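Local coordinates for Roadblock/LAMTOR2 domain-containing protein (Streptomyces avermitilis, PDB 3LEQ) that is of unknown function but, as a Roadblock/LC7-domain protein of a Streptomyces cvn locus, probably takes part in regulating a small Ras-like GTPase, at residues A[15-19]-A[104-108]; A[20-24]-A[34-38]; A[82-86]-A[109-113]. All blocks are in the same frame, centred on the assembly; numbering follows the deposited sequence. Where two conformers were deposited one is given.

Interaction 1: residues A[15-19]-A[104-108]; sequences RVAEV and VVAYQ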
# COMPACT_ATOMS: atom_id res chain seq x y z
N ARG A 15 -9.98 8.93 2.31
CA ARG A 15 -10.34 9.88 1.24
C ARG A 15 -10.59 9.18 -0.09
O ARG A 15 -11.43 9.64 -0.88
CB ARG A 15 -9.23 10.91 1.04
CG ARG A 15 -8.96 11.81 2.23
CD ARG A 15 -7.72 12.68 1.97
NE ARG A 15 -6.48 11.91 1.80
CZ ARG A 15 -5.90 11.62 0.63
NH1 ARG A 15 -6.41 12.03 -0.53
NH2 ARG A 15 -4.78 10.92 0.61
N VAL A 16 -9.87 8.09 -0.35
CA VAL A 16 -9.90 7.46 -1.68
C VAL A 16 -10.81 6.21 -1.73
O VAL A 16 -10.43 5.13 -1.27
CB VAL A 16 -8.48 7.17 -2.22
CG1 VAL A 16 -8.54 6.69 -3.68
CG2 VAL A 16 -7.61 8.41 -2.10
N ALA A 17 -12.00 6.39 -2.29
CA ALA A 17 -12.98 5.30 -2.43
C ALA A 17 -12.36 4.03 -3.02
O ALA A 17 -12.71 2.90 -2.63
CB ALA A 17 -14.18 5.76 -3.27
N GLU A 18 -11.41 4.22 -3.94
CA GLU A 18 -10.76 3.12 -4.65
C GLU A 18 -9.81 2.31 -3.78
O GLU A 18 -9.50 1.17 -4.11
CB GLU A 18 -9.99 3.63 -5.87
CG GLU A 18 -10.84 4.02 -7.07
CD GLU A 18 -11.34 5.45 -7.02
OE1 GLU A 18 -11.89 5.90 -8.04
OE2 GLU A 18 -11.21 6.12 -5.97
N VAL A 19 -9.33 2.89 -2.69
CA VAL A 19 -8.27 2.26 -1.89
C VAL A 19 -8.91 1.64 -0.65
O VAL A 19 -9.62 2.31 0.08
CB VAL A 19 -7.19 3.28 -1.47
CG1 VAL A 19 -6.20 2.65 -0.51
CG2 VAL A 19 -6.46 3.81 -2.69
N VAL A 104 -5.97 6.88 -11.16
CA VAL A 104 -6.33 7.66 -9.98
C VAL A 104 -5.54 7.16 -8.76
O VAL A 104 -4.91 7.94 -8.05
CB VAL A 104 -7.85 7.64 -9.73
CG1 VAL A 104 -8.18 8.20 -8.35
CG2 VAL A 104 -8.58 8.42 -10.82
N VAL A 105 -5.56 5.85 -8.55
CA VAL A 105 -4.85 5.28 -7.41
C VAL A 105 -3.35 5.58 -7.50
O VAL A 105 -2.76 6.01 -6.51
CB VAL A 105 -5.09 3.78 -7.28
CG1 VAL A 105 -4.28 3.22 -6.14
CG2 VAL A 105 -6.58 3.50 -7.03
N ALA A 106 -2.74 5.37 -8.66
CA ALA A 106 -1.31 5.65 -8.79
C ALA A 106 -0.97 7.11 -8.50
O ALA A 106 0.03 7.39 -7.86
CB ALA A 106 -0.77 5.22 -10.13
N TYR A 107 -1.81 8.04 -8.96
CA TYR A 107 -1.63 9.46 -8.67
C TYR A 107 -1.72 9.71 -7.17
O TYR A 107 -0.87 10.37 -6.58
CB TYR A 107 -2.70 10.30 -9.42
CG TYR A 107 -2.75 11.74 -8.93
CD1 TYR A 107 -1.83 12.68 -9.39
CD2 TYR A 107 -3.68 12.13 -7.96
CE1 TYR A 107 -1.87 14.00 -8.92
CE2 TYR A 107 -3.71 13.44 -7.47
CZ TYR A 107 -2.81 14.36 -7.96
OH TYR A 107 -2.86 15.65 -7.47
N GLN A 108 -2.74 9.17 -6.53
CA GLN A 108 -2.89 9.32 -5.06
C GLN A 108 -1.68 8.77 -4.27
O GLN A 108 -1.22 9.41 -3.30
CB GLN A 108 -4.19 8.67 -4.56
CG GLN A 108 -5.45 9.41 -5.01
CD GLN A 108 -5.64 10.73 -4.29
OE1 GLN A 108 -5.00 11.02 -3.28
NE2 GLN A 108 -6.55 11.54 -4.81
O HOH W 1 -2.47 11.16 -1.64
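Residues 104-108 lie on the helix 102-115 and present one flank to the link that leads from helix 4-15 into strand 19-26. At the start of the segment, Val104 makes only a loose contact, its CG1 lying 4.4 Å from Glu18 OE1. Val105 sits deeper. Its CG2 packs 3.6 Å from Glu18 CB, on the aliphatic base of that side chain, while its CG1 meets Val19 CG2 at 4.1 Å. Val19 also packs on Val13 and Val94, so this valine pair belongs to the core between the helices and the sheet. In the Roadblock/LC7 fold the first and last helices share one face of the antiparallel sheet, and here the C-terminal helix lies against the exit from the N-terminal one. That exit is sharp: Val16 leaves the helical conformation and a type I turn follows, closed by Val19 N to Val16 O at 2.9 Å, which brings both Val16 and Glu18 to the helix. One helical turn beyond Val104, Gln108 makes the polar end of the contact. Its CD rests 3.7 Å from Val16 CG2, and its OE1 accepts a rather long but nearly linear hydrogen bond from Arg15 NH1, 3.3 Å at 173°, lying near the plane of the guanidinium. A water extends the link, accepting from Arg15 NH2 (3.2 Å) and donating to Gln108 O (2.7 Å) and Gln108 OE1 (3.0 Å), so that side chain and backbone of Gln108 both connect to the last residue of helix 4-15.

Interaction 2: residues A[20-24]-A[34-38]; sequences DHAVV and KSTGF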
# COMPACT_ATOMS: atom_id res chain seq x y z
N ASP A 20 -8.69 0.34 -0.46
CA ASP A 20 -9.22 -0.37 0.70
C ASP A 20 -8.24 -0.45 1.91
O ASP A 20 -8.64 -0.25 3.07
CB ASP A 20 -9.67 -1.77 0.29
CG ASP A 20 -11.01 -1.78 -0.45
OD1 ASP A 20 -11.76 -0.76 -0.46
OD2 ASP A 20 -11.34 -2.83 -1.03
N HIS A 21 -6.96 -0.73 1.64
CA HIS A 21 -5.94 -0.84 2.69
C HIS A 21 -4.61 -0.36 2.14
O HIS A 21 -4.40 -0.38 0.93
CB HIS A 21 -5.77 -2.29 3.19
CG HIS A 21 -7.05 -2.98 3.54
ND1 HIS A 21 -7.83 -2.61 4.62
CD2 HIS A 21 -7.69 -4.02 2.95
CE1 HIS A 21 -8.90 -3.38 4.67
NE2 HIS A 21 -8.84 -4.25 3.67
N ALA A 22 -3.72 0.04 3.05
CA ALA A 22 -2.37 0.47 2.71
C ALA A 22 -1.37 0.12 3.80
O ALA A 22 -1.69 0.19 5.00
CB ALA A 22 -2.36 1.99 2.44
N VAL A 23 -0.17 -0.27 3.39
CA VAL A 23 0.93 -0.49 4.32
C VAL A 23 2.21 0.08 3.75
O VAL A 23 2.34 0.27 2.53
CB VAL A 23 1.18 -2.01 4.61
CG1 VAL A 23 -0.02 -2.65 5.26
CG2 VAL A 23 1.55 -2.79 3.34
N VAL A 24 3.17 0.35 4.64
CA VAL A 24 4.53 0.65 4.22
C VAL A 24 5.46 -0.44 4.81
O VAL A 24 5.42 -0.71 6.02
CB VAL A 24 4.98 2.04 4.66
CG1 VAL A 24 6.47 2.24 4.37
CG2 VAL A 24 4.13 3.12 3.96
N LYS A 34 0.80 0.98 8.90
CA LYS A 34 -0.41 0.49 8.21
C LYS A 34 -1.60 1.40 8.45
O LYS A 34 -1.64 2.12 9.46
CB LYS A 34 -0.74 -0.95 8.62
CG LYS A 34 -1.14 -1.09 10.09
CD LYS A 34 -1.28 -2.53 10.52
CE LYS A 34 -1.46 -2.62 12.04
NZ LYS A 34 -2.85 -2.23 12.46
N SER A 35 -2.57 1.39 7.54
CA SER A 35 -3.84 2.08 7.79
C SER A 35 -4.54 1.45 9.01
O SER A 35 -4.55 0.23 9.16
CB SER A 35 -4.75 2.07 6.55
OG SER A 35 -4.72 0.83 5.88
N THR A 36 -5.11 2.29 9.88
CA THR A 36 -5.48 1.87 11.24
C THR A 36 -6.63 0.83 11.36
O THR A 36 -6.77 0.12 12.45
CB THR A 36 -5.70 3.08 12.19
OG1 THR A 36 -6.90 3.79 11.83
CG2 THR A 36 -4.51 4.02 12.15
N GLY A 37 -7.46 0.74 10.26
CA GLY A 37 -8.51 -0.29 10.21
C GLY A 37 -8.10 -1.58 9.50
O GLY A 37 -8.97 -2.38 9.11
N PHE A 38 -6.78 -1.78 9.35
CA PHE A 38 -6.20 -2.95 8.69
C PHE A 38 -5.55 -3.82 9.76
O PHE A 38 -4.47 -3.49 10.25
CB PHE A 38 -5.15 -2.46 7.68
CG PHE A 38 -4.76 -3.45 6.59
CD1 PHE A 38 -3.53 -3.32 5.95
CD2 PHE A 38 -5.60 -4.47 6.19
CE1 PHE A 38 -3.14 -4.19 4.92
CE2 PHE A 38 -5.22 -5.35 5.18
CZ PHE A 38 -3.98 -5.21 4.54
O HOH W 2 -7.40 -0.19 6.28
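At the open end of the beta hairpin of strands 19-26 and 31-34, on the edge of the Roadblock/LC7 sheet, the two strands part company. Val23 and Lys34 form the antiparallel non-hydrogen-bonded pair, with CA atoms 4.2 Å apart. At the next position Ser35 N donates to Ala22 O at 2.9 Å, and Lys34 CA adds a CA-H...O contact of 3.5 Å to the same Ala22 O. The return bond goes to a side chain: Ala22 N donates to Ser35 OG at 3.1 Å. The carbonyl that would take this bond in a regular ladder, Ser35 O, instead accepts from Phe38 N at 3.0 Å and closes a type I turn. Lys34 NZ bends back to donate to Phe38 O, also at 3.0 Å, and Thr36 N is bound by Thr10 OG1 of helix 4-15. On its other side strand 19-26 pairs with strand 90-96, where Asp20 and His21 both face Leu95 in a classic beta bulge. A water joins His21 ND1 (3.0 Å) to Ser35 OG (2.9 Å). The His21 and Phe38 rings form an offset stack, with centroids 4.2 Å apart and planes at 7°; His21 CB stands over the Phe38 face, 3.4 Å from its centroid. Val23 CG1 meets the edge of that ring at Phe38 CE1, 3.5 Å away, and helix 40-55 packs on it through Ala43 and Leu46. The serine hydroxyl thus stands in for a backbone acceptor, letting the chain turn out of the sheet toward helix 40-55 while Ala22 keeps both its amide and its carbonyl bonded.

Interaction 3: residues A[82-86]-A[109-113]; sequences ILTAA and MNMLV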
# COMPACT_ATOMS: atom_id res chain seq x y z
N ILE A 82 -0.97 -2.87 -5.62
CA ILE A 82 -0.03 -1.95 -6.25
C ILE A 82 1.06 -1.65 -5.25
O ILE A 82 0.78 -1.36 -4.08
CB ILE A 82 -0.71 -0.61 -6.74
CG1 ILE A 82 -1.98 -0.88 -7.55
CG2 ILE A 82 0.31 0.27 -7.54
CD1 ILE A 82 -2.83 0.34 -7.87
N LEU A 83 2.30 -1.68 -5.72
CA LEU A 83 3.46 -1.45 -4.88
C LEU A 83 4.36 -0.41 -5.53
O LEU A 83 4.60 -0.49 -6.72
CB LEU A 83 4.20 -2.78 -4.72
CG LEU A 83 5.51 -2.90 -3.97
CD1 LEU A 83 5.61 -4.31 -3.39
CD2 LEU A 83 6.71 -2.61 -4.89
N THR A 84 4.85 0.56 -4.76
CA THR A 84 5.81 1.54 -5.25
C THR A 84 6.87 1.84 -4.20
O THR A 84 6.65 1.65 -3.01
CB THR A 84 5.10 2.86 -5.76
OG1 THR A 84 6.06 3.71 -6.41
CG2 THR A 84 4.48 3.64 -4.62
N ALA A 85 8.02 2.33 -4.63
CA ALA A 85 9.07 2.75 -3.71
C ALA A 85 8.61 3.94 -2.87
O ALA A 85 7.98 4.88 -3.40
CB ALA A 85 10.35 3.11 -4.49
N ALA A 86 8.95 3.91 -1.57
CA ALA A 86 8.79 5.06 -0.67
C ALA A 86 10.16 5.38 -0.11
O ALA A 86 10.50 5.02 1.04
CB ALA A 86 7.81 4.72 0.46
N MSE A 109 -1.20 7.59 -4.67
CA MSE A 109 -0.02 6.99 -4.04
C MSE A 109 1.21 7.86 -4.26
O MSE A 109 1.99 8.07 -3.34
CB MSE A 109 0.22 5.59 -4.58
CG MSE A 109 -0.90 4.63 -4.28
SE MSE A 109 -0.63 2.90 -5.11
CE MSE A 109 0.92 2.25 -4.13
N ASN A 110 1.38 8.37 -5.47
CA ASN A 110 2.53 9.23 -5.80
C ASN A 110 2.50 10.52 -4.96
O ASN A 110 3.53 10.97 -4.47
CB ASN A 110 2.56 9.55 -7.31
CG ASN A 110 3.06 8.38 -8.18
OD1 ASN A 110 3.73 7.46 -7.69
ND2 ASN A 110 2.73 8.41 -9.47
N MSE A 111 1.31 11.09 -4.77
CA MSE A 111 1.15 12.28 -3.92
C MSE A 111 1.46 11.96 -2.46
O MSE A 111 2.06 12.77 -1.76
CB MSE A 111 -0.26 12.87 -4.04
CG MSE A 111 -0.60 13.44 -5.44
SE MSE A 111 0.70 14.79 -6.08
CE MSE A 111 1.70 13.66 -7.34
N LEU A 112 1.05 10.78 -2.00
CA LEU A 112 1.35 10.33 -0.63
C LEU A 112 2.86 10.21 -0.40
O LEU A 112 3.38 10.68 0.62
CB LEU A 112 0.65 9.00 -0.34
CG LEU A 112 0.87 8.39 1.05
CD1 LEU A 112 0.47 9.37 2.14
CD2 LEU A 112 0.16 7.06 1.22
N VAL A 113 3.57 9.56 -1.33
CA VAL A 113 5.02 9.37 -1.22
C VAL A 113 5.73 10.73 -1.17
O VAL A 113 6.72 10.91 -0.48
CB VAL A 113 5.58 8.47 -2.37
CG1 VAL A 113 7.12 8.49 -2.43
CG2 VAL A 113 5.06 7.02 -2.20
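Met109, a selenomethionine in this crystal, leads the packing of helix 102-115 on strand 80-85, part of the helix-on-sheet layering of the Roadblock/LC7 fold. Strand and helix segments run in similar directions, their axes crossing at -32° with a closest approach of 9.9 Å, a gap bridged mainly by side chains. Met109 has 85 Å² covered. With chi2 trans, its side chain reaches the strand, where SE lies 3.7 Å from Ile82 CG2, and chi3 in the p well turns the terminal CE in to lie 3.6 Å from Ile82 O. Leu92 of the adjacent strand also packs on this side chain. One helical turn later, Val113 fills the space over the strand's end: its CG2 is 3.8 Å from Ala85 O, and its CG1 4.2 Å from Ala86 CA. Thr84, its CB directed at the helix, stands between these two residues, offering its methyl group to both. Its hydroxyl oxygen OG1 forms a weak hydrogen bond with Gln71 NE2 of the neighbouring strand. Thr84 CG2 lies 3.9 Å from Met109 CE and 4.2 Å from Val113 CG2.

Overall arrangement
From the N terminus, the exit of helix 4-15 supplies the first half of interaction 1, and the chain continues into strand 19-26 and interaction 2. The latter closes early, when the chain returns through strand 31-34, so its short hairpin loop sits within the much longer one that interaction 1 completes on helix 102-115. Interaction 3 opens on strand 80-85 and closes further along that helix, so it crosses interaction 1; the two touch where Val105 CG1 meets Ile82 CD1 at 3.7 Å. Interaction 2 lies across the chain's centre from interaction 3, finishing one edge of the sheet, while interactions 1 and 3 join the C-terminal helix to the N-terminal helix's exit and to the sheet.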